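Lys-gingipain W83 (PDB 6I9A) cleaves proteins after lysine as a secreted calcium-binding cysteine endopeptidase of Porphyromonas gingivalis, and may act as a virulence factor in periodontal disease. Local coordinates at residues 33-38 / 360-365; 137-142 / 272-277. All coordinates share one frame; numbering follows the deposited sequence. Where two conformers were deposited one is given.

Contact 1 (33-38 / 360-365); sequences TWKAQK and LGDGSV
K35 NZ is gripped by both D362 and S364. It forms a salt bridge to D362 OD2 at 2.7 Å and donates a hydrogen bond to S364 OG at 2.9 Å. D362 and S364 belong to an Asx turn just after strand 357-361, and K35 reaches it from helix 25-37. This turn overlaps a type I beta turn from D362 to V365. The lysine and the aspartate approach from opposite directions. K35 bends once, at chi2 (-53°), and then runs extended to its tip. NZ meets OD2 on the syn side, 21° out of the carboxylate plane.

The second carboxylate oxygen holds the turn together. D362 OD1 accepts from S364 OG at 2.7 Å on its syn side. S364 N reaches D362 OD1 at 2.9 Å on the anti side, tilted 33° out of the carboxylate plane. The serine hydroxyl therefore donates a hydrogen bond to D362 and accepts one from K35. The ammonium group also has a salt bridge to E140, and D362 OD2 accepts from W31. Two carboxylates near one buried lysine probably favour its charged form. A water accepts from K35 NZ at 3.0 Å and from K38 NZ at 2.9 Å, and donates to S364 O.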
loop_
_atom_site.group_PDB
_atom_site.type_symbol
_atom_site.label_atom_id
_atom_site.label_comp_id
_atom_site.label_asym_id
_atom_site.label_seq_id
_atom_site.Cartn_x
_atom_site.Cartn_y
_atom_site.Cartn_z
ATOM N N THR A 33 -9.550 6.074 13.830
ATOM C CA THR A 33 -11.023 6.081 13.848
ATOM C C THR A 33 -11.556 5.489 12.549
ATOM O O THR A 33 -12.418 4.616 12.540
ATOM C CB THR A 33 -11.556 7.476 14.086
ATOM O OG1 THR A 33 -11.148 7.895 15.396
ATOM C CG2 THR A 33 -13.070 7.568 13.931
ATOM N N TRP A 34 -11.047 5.995 11.409
ATOM C CA TRP A 34 -11.496 5.504 10.093
ATOM C C TRP A 34 -11.141 4.038 9.869
ATOM O O TRP A 34 -11.961 3.276 9.375
ATOM C CB TRP A 34 -10.946 6.395 8.994
ATOM C CG TRP A 34 -11.073 5.839 7.612
ATOM C CD1 TRP A 34 -10.025 5.545 6.782
ATOM C CD2 TRP A 34 -12.260 5.433 6.913
ATOM N NE1 TRP A 34 -10.480 5.072 5.586
ATOM C CE2 TRP A 34 -11.850 4.976 5.638
ATOM C CE3 TRP A 34 -13.643 5.448 7.220
ATOM C CZ2 TRP A 34 -12.760 4.509 4.690
ATOM C CZ3 TRP A 34 -14.530 4.965 6.279
ATOM C CH2 TRP A 34 -14.100 4.522 5.029
ATOM N N LYS A 35 -9.909 3.611 10.245
ATOM C CA LYS A 35 -9.558 2.208 10.053
ATOM C C LYS A 35 -10.485 1.298 10.860
ATOM O O LYS A 35 -10.918 0.269 10.373
ATOM C CB LYS A 35 -8.096 1.950 10.424
ATOM C CG LYS A 35 -7.087 2.668 9.503
ATOM C CD LYS A 35 -7.286 2.415 7.979
ATOM C CE LYS A 35 -6.133 3.032 7.239
ATOM N NZ LYS A 35 -6.185 2.804 5.780
ATOM N N ALA A 36 -10.858 1.712 12.107
ATOM C CA ALA A 36 -11.818 0.884 12.892
ATOM C C ALA A 36 -13.173 0.894 12.190
ATOM O O ALA A 36 -13.819 -0.155 12.040
ATOM C CB ALA A 36 -11.966 1.444 14.299
ATOM N N GLN A 37 -13.613 2.071 11.711
ATOM C CA GLN A 37 -14.912 2.164 11.052
ATOM C C GLN A 37 -15.017 1.274 9.819
ATOM O O GLN A 37 -16.092 0.719 9.529
ATOM C CB GLN A 37 -15.207 3.625 10.669
ATOM C CG GLN A 37 -15.527 4.460 11.889
ATOM C CD GLN A 37 -15.564 5.936 11.588
ATOM O OE1 GLN A 37 -14.970 6.418 10.625
ATOM N NE2 GLN A 37 -16.281 6.692 12.437
ATOM N N LYS A 38 -13.915 1.137 9.066
ATOM C CA LYS A 38 -13.970 0.312 7.870
ATOM C C LYS A 38 -13.680 -1.174 8.174
ATOM O O LYS A 38 -13.636 -1.986 7.255
ATOM C CB LYS A 38 -13.043 0.846 6.770
ATOM C CG LYS A 38 -11.545 0.608 7.060
ATOM C CD LYS A 38 -10.617 1.528 6.239
ATOM C CE LYS A 38 -10.807 1.430 4.730
ATOM N NZ LYS A 38 -10.413 0.091 4.168
ATOM N N LEU A 360 6.158 3.611 2.082
ATOM C CA LEU A 360 6.066 4.840 2.893
ATOM C C LEU A 360 4.661 5.405 2.657
ATOM O O LEU A 360 4.120 5.340 1.544
ATOM C CB LEU A 360 7.149 5.848 2.507
ATOM C CG LEU A 360 8.555 5.377 2.918
ATOM C CD1 LEU A 360 9.646 6.077 2.104
ATOM C CD2 LEU A 360 8.772 5.635 4.421
ATOM N N GLY A 361 4.041 5.913 3.722
ATOM C CA GLY A 361 2.620 6.222 3.645
ATOM C C GLY A 361 1.802 4.960 3.914
ATOM O O GLY A 361 2.284 4.027 4.563
ATOM N N ASP A 362 0.534 4.932 3.499
ATOM C CA ASP A 362 -0.388 3.916 3.998
ATOM C C ASP A 362 -0.517 2.739 3.044
ATOM O O ASP A 362 -1.218 2.773 2.020
ATOM C CB ASP A 362 -1.747 4.578 4.254
ATOM C CG ASP A 362 -2.754 3.646 4.925
ATOM O OD1 ASP A 362 -2.454 2.432 5.051
ATOM O OD2 ASP A 362 -3.823 4.147 5.363
ATOM N N GLY A 363 0.143 1.646 3.415
ATOM C CA GLY A 363 0.139 0.420 2.638
ATOM C C GLY A 363 -1.148 -0.381 2.688
ATOM O O GLY A 363 -1.368 -1.303 1.887
ATOM N N SER A 364 -2.058 -0.006 3.621
ATOM C CA SER A 364 -3.347 -0.700 3.748
ATOM C C SER A 364 -4.415 -0.163 2.818
ATOM O O SER A 364 -5.502 -0.726 2.750
ATOM C CB SER A 364 -3.845 -0.698 5.193
ATOM O OG SER A 364 -4.315 0.583 5.594
ATOM N N VAL A 365 -4.127 0.921 2.081
ATOM C CA VAL A 365 -5.097 1.446 1.094
ATOM C C VAL A 365 -5.280 0.398 0.005
ATOM O O VAL A 365 -4.312 -0.266 -0.440
ATOM C CB VAL A 365 -4.570 2.771 0.504
ATOM C CG1 VAL A 365 -5.417 3.223 -0.696
ATOM C CG2 VAL A 365 -4.515 3.867 1.565
HETATM O O HOH W 1 -7.542 0.570 4.311
#

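Contact 2 (137-142 / 272-277); sequences LMYEKA and GAYAYI
The last turn of helix 126-141 packs against the corner where strand 273-279 breaks its course, and one pair of tyrosine rings makes the contact. Y274 CE2 sits over the centre of the Y139 ring, 3.5 Å above its plane. It lies 3.6 Å from Y139 CE1 and equally near to Y139 CD1. In the other direction the fit is less central: Y139 CD2 stands over a face of the Y274 ring, offset toward the rim. The ring centroids are 4.3 Å apart and the planes are inclined at 32°. This is an oblique aromatic pair. The two hydroxyl ends come together too, with Y139 OH 3.6 Å from Y274 OH.

Y274 marks the point where the chain turns. The strand that follows lies in the mixed sheet of the C25 peptidase domain, between strands 242-247 and 357-361. Y139 carries its CG anti to the backbone N (chi1 -174°), which extends the ring from the helix toward this corner. The CB of Y274 points toward the helix, and with CG between the backbone N and carbonyl carbon (chi1 63°) its CE2 is brought over the Y139 face.

Both tyrosines are buried. The ring of Y368 also meets that of Y139, and V325 of helix 325-342 touches Y274. Beyond Y139 the helix ends in a Schellman motif, with A142 at positive phi as its C-prime residue. A142 N bonds weakly to Y139 O at 3.2 Å, and the same carbonyl oxygen accepts from Y368 OH.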
loop_
_atom_site.group_PDB
_atom_site.type_symbol
_atom_site.label_atom_id
_atom_site.label_comp_id
_atom_site.label_asym_id
_atom_site.label_seq_id
_atom_site.Cartn_x
_atom_site.Cartn_y
_atom_site.Cartn_z
ATOM N N LEU A 137 -7.527 9.696 3.907
ATOM C CA LEU A 137 -8.958 9.766 4.218
ATOM C C LEU A 137 -9.747 10.209 2.986
ATOM O O LEU A 137 -10.799 9.640 2.682
ATOM C CB LEU A 137 -9.205 10.752 5.383
ATOM C CG LEU A 137 -8.714 10.293 6.759
ATOM C CD1 LEU A 137 -8.889 11.381 7.800
ATOM C CD2 LEU A 137 -9.501 9.059 7.200
ATOM N N MET A 138 -9.252 11.235 2.278
ATOM C CA MET A 138 -9.987 11.682 1.096
ATOM C C MET A 138 -10.036 10.587 0.047
ATOM O O MET A 138 -11.064 10.325 -0.585
ATOM C CB MET A 138 -9.339 12.934 0.508
ATOM C CG MET A 138 -9.989 13.297 -0.813
ATOM S SD MET A 138 -9.716 14.983 -1.377
ATOM C CE MET A 138 -10.848 15.852 -0.230
ATOM N N TYR A 139 -8.899 9.875 -0.126
ATOM C CA TYR A 139 -8.861 8.845 -1.148
ATOM C C TYR A 139 -9.765 7.663 -0.803
ATOM O O TYR A 139 -10.588 7.215 -1.621
ATOM C CB TYR A 139 -7.399 8.364 -1.323
ATOM C CG TYR A 139 -7.242 7.390 -2.473
ATOM C CD1 TYR A 139 -7.024 7.851 -3.779
ATOM C CD2 TYR A 139 -7.317 6.011 -2.264
ATOM C CE1 TYR A 139 -6.896 6.975 -4.828
ATOM C CE2 TYR A 139 -7.182 5.120 -3.319
ATOM C CZ TYR A 139 -6.936 5.606 -4.588
ATOM O OH TYR A 139 -6.776 4.723 -5.622
ATOM N N GLU A 140 -9.662 7.157 0.435
ATOM C CA GLU A 140 -10.411 5.956 0.841
ATOM C C GLU A 140 -11.908 6.208 1.053
ATOM O O GLU A 140 -12.718 5.308 0.820
ATOM C CB GLU A 140 -9.827 5.364 2.130
ATOM C CG GLU A 140 -8.401 4.867 1.962
ATOM C CD GLU A 140 -8.074 3.886 3.074
ATOM O OE1 GLU A 140 -8.139 4.267 4.262
ATOM O OE2 GLU A 140 -7.709 2.726 2.764
ATOM N N LYS A 141 -12.257 7.412 1.522
ATOM C CA LYS A 141 -13.669 7.783 1.681
ATOM C C LYS A 141 -14.221 8.318 0.366
ATOM O O LYS A 141 -15.446 8.531 0.250
ATOM C CB LYS A 141 -13.837 8.849 2.756
ATOM C CG LYS A 141 -13.487 8.302 4.139
ATOM C CD LYS A 141 -13.787 9.398 5.164
ATOM C CE LYS A 141 -13.659 8.930 6.581
ATOM N NZ LYS A 141 -14.337 9.925 7.499
ATOM N N ALA A 142 -13.338 8.517 -0.655
ATOM C CA ALA A 142 -13.733 9.001 -1.983
ATOM C C ALA A 142 -14.532 10.287 -1.910
ATOM O O ALA A 142 -15.565 10.439 -2.550
ATOM C CB ALA A 142 -14.489 7.929 -2.766
ATOM N N GLY A 272 0.964 15.722 -3.840
ATOM C CA GLY A 272 1.755 14.489 -3.786
ATOM C C GLY A 272 0.900 13.236 -3.621
ATOM O O GLY A 272 -0.210 13.105 -4.168
ATOM N N ALA A 273 1.492 12.259 -2.901
ATOM C CA ALA A 273 0.978 10.890 -2.826
ATOM C C ALA A 273 0.346 10.544 -1.496
ATOM O O ALA A 273 0.719 11.116 -0.468
ATOM C CB ALA A 273 2.201 9.942 -3.036
ATOM N N TYR A 274 -0.521 9.514 -1.504
ATOM C CA TYR A 274 -0.964 8.921 -0.232
ATOM C C TYR A 274 -0.090 7.721 0.166
ATOM O O TYR A 274 -0.091 7.324 1.333
ATOM C CB TYR A 274 -2.441 8.504 -0.304
ATOM C CG TYR A 274 -2.740 7.439 -1.328
ATOM C CD1 TYR A 274 -2.448 6.099 -1.071
ATOM C CD2 TYR A 274 -3.278 7.763 -2.574
ATOM C CE1 TYR A 274 -2.741 5.106 -2.007
ATOM C CE2 TYR A 274 -3.566 6.770 -3.523
ATOM C CZ TYR A 274 -3.249 5.453 -3.248
ATOM O OH TYR A 274 -3.519 4.445 -4.128
ATOM N N ALA A 275 0.708 7.182 -0.769
ATOM C CA ALA A 275 1.624 6.073 -0.483
ATOM C C ALA A 275 2.666 6.080 -1.579
ATOM O O ALA A 275 2.434 6.508 -2.718
ATOM C CB ALA A 275 0.897 4.745 -0.451
ATOM N N TYR A 276 3.832 5.536 -1.219
ATOM C CA TYR A 276 4.998 5.402 -2.123
ATOM C C TYR A 276 5.615 4.063 -1.918
ATOM O O TYR A 276 5.809 3.619 -0.785
ATOM C CB TYR A 276 6.024 6.492 -1.803
ATOM C CG TYR A 276 7.189 6.488 -2.776
ATOM C CD1 TYR A 276 7.026 6.936 -4.084
ATOM C CD2 TYR A 276 8.438 6.003 -2.400
ATOM C CE1 TYR A 276 8.087 6.939 -4.992
ATOM C CE2 TYR A 276 9.515 6.014 -3.305
ATOM C CZ TYR A 276 9.321 6.478 -4.601
ATOM O OH TYR A 276 10.327 6.489 -5.521
ATOM N N ILE A 277 5.938 3.400 -3.037
ATOM C CA ILE A 277 6.741 2.172 -2.984
ATOM C C ILE A 277 8.082 2.463 -3.649
ATOM O O ILE A 277 8.102 2.973 -4.785
ATOM C CB ILE A 277 6.048 1.000 -3.740
ATOM C CG1 ILE A 277 4.753 0.603 -2.996
ATOM C CG2 ILE A 277 7.011 -0.197 -3.813
ATOM C CD1 ILE A 277 3.817 -0.253 -3.858
#

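Overall arrangement
Following the chain from the N terminus, 33-38 comes first, at the end of helix 25-37. Segment 137-142 follows, at the end of helix 126-141. Segment 272-277 then closes contact 2. Segment 360-365 closes contact 1, so the shorter loop of contact 2 lies wholly within the longer one. Contact 1 reaches the turn after strand 357-361, contact 2 the corner of strand 273-279. These strands are antiparallel neighbours in the mixed sheet, where Y276 and L360 pair. W34 NE1 probably bonds to E140 OE1, and W34 packs on L137. Helix 25-37 connects strands 14-20 and 40-46 of the parallel sheet, and helix 126-141 follows its strand 117-121. The contacts thus tie that half of the peptidase domain to the mixed sheet's edge.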